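Local coordinates for protein carbohydrate binding family 6 (Clostridium thermocellum, PDB 5A8C) that hydrolyses terminal non-reducing alpha-L-arabinofuranoside residues as a family 43 glycoside hydrolase with a five-bladed beta-propeller fold, at residues V254-P259 with N265-A270. Sequence-based numbering, arbitrary orientation.
With CA (calcium ion), chain B.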
ATOM      1  N   VAL A 254       3.679   0.561 -17.448  1.00  7.90           N
ATOM      2  CA  VAL A 254       4.323   1.126 -16.266  1.00  7.39           C
ATOM      3  C   VAL A 254       3.633   2.407 -15.835  1.00  7.31           C
ATOM      4  O   VAL A 254       3.457   3.329 -16.619  1.00  9.49           O
ATOM      5  CB  VAL A 254       5.825   1.408 -16.571  1.00  7.76           C
ATOM      6  CG1 VAL A 254       6.469   2.158 -15.426  1.00  7.73           C
ATOM      7  CG2 VAL A 254       6.565   0.097 -16.849  1.00  8.77           C
ATOM      8  N   ILE A 255       3.267   2.457 -14.565  1.00  7.08           N
ATOM      9  CA  ILE A 255       2.798   3.678 -13.913  1.00  7.89           C
ATOM     10  C   ILE A 255       3.936   4.510 -13.363  1.00  6.79           C
ATOM     11  O   ILE A 255       3.969   5.731 -13.531  1.00  8.37           O
ATOM     12  CB  ILE A 255       1.806   3.359 -12.790  1.00  8.16           C
ATOM     13  CG1 ILE A 255       0.567   2.664 -13.361  1.00  9.47           C
ATOM     14  CG2 ILE A 255       1.450   4.645 -12.031  1.00  9.41           C
ATOM     15  CD1 ILE A 255      -0.444   2.239 -12.330  1.00 10.65           C
ATOM     16  N   LEU A 256       4.882   3.885 -12.679  1.00  6.24           N
ATOM     17  CA  LEU A 256       5.953   4.601 -11.971  1.00  6.64           C
ATOM     18  C   LEU A 256       7.250   3.838 -12.148  1.00  6.40           C
ATOM     19  O   LEU A 256       7.301   2.659 -11.798  1.00  7.44           O
ATOM     20  CB  LEU A 256       5.632   4.760 -10.509  1.00  7.22           C
ATOM     21  CG  LEU A 256       6.571   5.685  -9.729  1.00  8.29           C
ATOM     22  CD1 LEU A 256       6.324   7.159 -10.042  1.00  9.92           C
ATOM     23  CD2 LEU A 256       6.422   5.422  -8.235  1.00  9.43           C
ATOM     24  N   PRO A 257       8.263   4.423 -12.760  1.00  6.25           N
ATOM     25  CA  PRO A 257       9.574   3.780 -12.821  1.00  6.36           C
ATOM     26  C   PRO A 257      10.267   3.846 -11.456  1.00  5.96           C
ATOM     27  O   PRO A 257       9.642   4.208 -10.469  1.00  6.73           O
ATOM     28  CB  PRO A 257      10.296   4.626 -13.883  1.00  7.85           C
ATOM     29  CG  PRO A 257       9.804   5.984 -13.604  1.00  8.38           C
ATOM     30  CD  PRO A 257       8.364   5.845 -13.211  1.00  7.57           C
ATOM     31  N   GLN A 258      11.542   3.470 -11.403  1.00  6.56           N
ATOM     32  CA  GLN A 258      12.290   3.782 -10.158  1.00  6.48           C
ATOM     33  C   GLN A 258      12.292   5.290  -9.959  1.00  6.72           C
ATOM     34  O   GLN A 258      12.689   6.021 -10.862  1.00  8.15           O
ATOM     35  CB  GLN A 258      13.727   3.307 -10.262  1.00  6.41           C
ATOM     36  CG  GLN A 258      13.882   1.824 -10.008  1.00  6.40           C
ATOM     37  CD  GLN A 258      13.846   1.481  -8.539  1.00  6.40           C
ATOM     38  OE1 GLN A 258      14.522   2.135  -7.735  1.00  7.47           O
ATOM     39  NE2 GLN A 258      13.138   0.442  -8.170  1.00  6.88           N
ATOM     40  N   PRO A 259      11.882   5.745  -8.786  1.00  6.76           N
ATOM     41  CA  PRO A 259      12.019   7.189  -8.491  1.00  7.94           C
ATOM     42  C   PRO A 259      13.470   7.574  -8.356  1.00  7.26           C
ATOM     43  O   PRO A 259      14.332   6.706  -8.126  1.00  8.02           O
ATOM     44  CB  PRO A 259      11.309   7.340  -7.160  1.00 10.23           C
ATOM     45  CG  PRO A 259      10.974   6.093  -6.713  1.00 11.92           C
ATOM     46  CD  PRO A 259      11.318   5.019  -7.646  1.00  7.73           C
ATOM     47  N   ASN A 265      16.268  -0.075  -5.295  1.00  6.97           N
ATOM     48  CA  ASN A 265      15.629  -0.898  -4.282  1.00  6.78           C
ATOM     49  C   ASN A 265      14.107  -0.904  -4.447  1.00  5.90           C
ATOM     50  O   ASN A 265      13.587  -0.581  -5.511  1.00  6.58           O
ATOM     51  CB  ASN A 265      16.127  -0.495  -2.900  1.00  7.97           C
ATOM     52  CG  ASN A 265      16.185  -1.704  -1.936  1.00  9.71           C
ATOM     53  OD1 ASN A 265      15.147  -2.352  -1.593  1.00 11.48           O
ATOM     54  ND2 ASN A 265      17.357  -1.990  -1.459  1.00 10.73           N
ATOM     55  N   ASN A 266      13.386  -1.320  -3.417  1.00  5.65           N
ATOM     56  CA  ASN A 266      11.972  -1.528  -3.572  1.00  5.59           C
ATOM     57  C   ASN A 266      11.193  -0.253  -3.825  1.00  4.95           C
ATOM     58  O   ASN A 266      11.615   0.883  -3.538  1.00  5.41           O
ATOM     59  CB  ASN A 266      11.390  -2.373  -2.441  1.00  6.05           C
ATOM     60  CG  ASN A 266      11.694  -1.846  -1.061  1.00  5.65           C
ATOM     61  OD1 ASN A 266      11.805  -0.617  -0.848  1.00  5.91           O
ATOM     62  ND2 ASN A 266      11.900  -2.753  -0.122  1.00  6.53           N
ATOM     63  N   ASN A 267      10.002  -0.459  -4.384  1.00  5.35           N
ATOM     64  CA  ASN A 267       9.151   0.573  -4.970  1.00  5.28           C
ATOM     65  C   ASN A 267       7.715   0.213  -4.583  1.00  4.64           C
ATOM     66  O   ASN A 267       7.334  -0.942  -4.816  1.00  5.18           O
ATOM     67  CB  ASN A 267       9.384   0.546  -6.493  1.00  5.63           C
ATOM     68  CG  ASN A 267       8.941   1.760  -7.278  1.00  6.07           C
ATOM     69  OD1 ASN A 267       8.307   2.690  -6.775  1.00  6.72           O
ATOM     70  ND2 ASN A 267       9.304   1.753  -8.570  1.00  6.29           N
ATOM     71  N   HIS A 268       6.964   1.099  -3.922  1.00  5.06           N
ATOM     72  CA  HIS A 268       5.651   0.727  -3.393  1.00  4.93           C
ATOM     73  C   HIS A 268       4.755   1.947  -3.416  1.00  4.70           C
ATOM     74  O   HIS A 268       5.168   3.033  -3.054  1.00  5.85           O
ATOM     75  CB  HIS A 268       5.805   0.235  -1.961  1.00  4.90           C
ATOM     76  CG  HIS A 268       4.623  -0.564  -1.429  1.00  4.79           C
ATOM     77  ND1 HIS A 268       4.773  -1.873  -1.040  1.00  5.19           N
ATOM     78  CD2 HIS A 268       3.319  -0.251  -1.197  1.00  4.69           C
ATOM     79  CE1 HIS A 268       3.578  -2.295  -0.608  1.00  5.11           C
ATOM     80  NE2 HIS A 268       2.681  -1.360  -0.716  1.00  5.13           N
ATOM     81  N   HIS A 269       3.533   1.775  -3.858  1.00  4.75           N
ATOM     82  CA  HIS A 269       2.655   2.901  -4.166  1.00  4.87           C
ATOM     83  C   HIS A 269       1.215   2.726  -3.704  1.00  4.59           C
ATOM     84  O   HIS A 269       0.742   1.609  -3.375  1.00  4.93           O
ATOM     85  CB  HIS A 269       2.608   2.952  -5.751  1.00  5.29           C
ATOM     86  CG  HIS A 269       1.807   1.827  -6.305  1.00  5.13           C
ATOM     87  ND1 HIS A 269       2.088   0.506  -6.013  1.00  5.40           N
ATOM     88  CD2 HIS A 269       0.586   1.855  -6.918  1.00  5.60           C
ATOM     89  CE1 HIS A 269       1.071  -0.222  -6.468  1.00  5.85           C
ATOM     90  NE2 HIS A 269       0.172   0.557  -7.074  1.00  5.82           N
ATOM     91  N   ALA A 270       0.481   3.825  -3.851  1.00  5.07           N
ATOM     92  CA  ALA A 270      -0.991   3.810  -3.820  1.00  5.37           C
ATOM     93  C   ALA A 270      -1.442   4.867  -4.832  1.00  5.37           C
ATOM     94  O   ALA A 270      -0.769   5.850  -5.080  1.00  6.92           O
ATOM     95  CB  ALA A 270      -1.581   4.052  -2.465  1.00  6.77           C
TER
HETATM   96 CA    CA B1330       0.198  -1.370  -0.458  1.00  4.78          CA
HETATM   97  O   HOH W   1       0.340  -1.106  -2.915  1.00  5.07           O
HETATM   98  O   HOH W   2      -0.002  -3.099   1.291  1.00  5.60           O
HETATM   99  O   HOH W   3       0.887  -0.236   1.579  1.00  5.47           O
HETATM  100  O   HOH W   4      -0.240  -3.564  -1.435  1.00  5.30           O
HETATM  101  O   HOH W   5      -2.164  -1.365  -0.215  1.00  6.55           O
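The side-chain amides of N267 and Q258, running in opposite directions, tie 265-270 to 254-259. N267 sends ND2 to the backbone O of P257 (3.1 Å), arriving well above that carbonyl plane rather than on a lone pair. Q258 answers with NE2, which meets N265 O almost head-on (2.9 Å, C=O...N 163°) and keeps this acceptor in its own amide plane. The glutamine chain folds at chi2 (-78°), and this bend brings its end up to the other segment although its CB does not aim there. The two amide planes are turned 69° apart. Both NH2 groups also donate to S235 O, and Q258 OE1 accepts from N262 ND2, in the loop between the two segments. The carbonyl side of the N267 amide has apolar neighbours: OD1 lies 3.6 Å from L256 CD2 and 3.9 Å from P259 CD. L256 and P259 in turn pack on Y282 of strand 277-284. Within 265-270, N265 OD1 takes the backbone N of N266 (2.7 Å), while N266 OD1 accepts from R285 and R299. H268 faces away from 254-259 and binds calcium through NE2 (2.5 Å); its ND1 hydrogen-bonds to a Tris molecule, probably from the crystallisation liquor. Water 1, a further calcium ligand, donates to H269 O. The connection lies where the fourth strand of one propeller blade, 250-256, leaves through a beta bulge at I255 and L256 opposite I237. Two amides that each reach a different backbone carbonyl across the contact, and share S235 O as a further acceptor, thus link the end of that blade to the segment supplying the calcium-binding histidine.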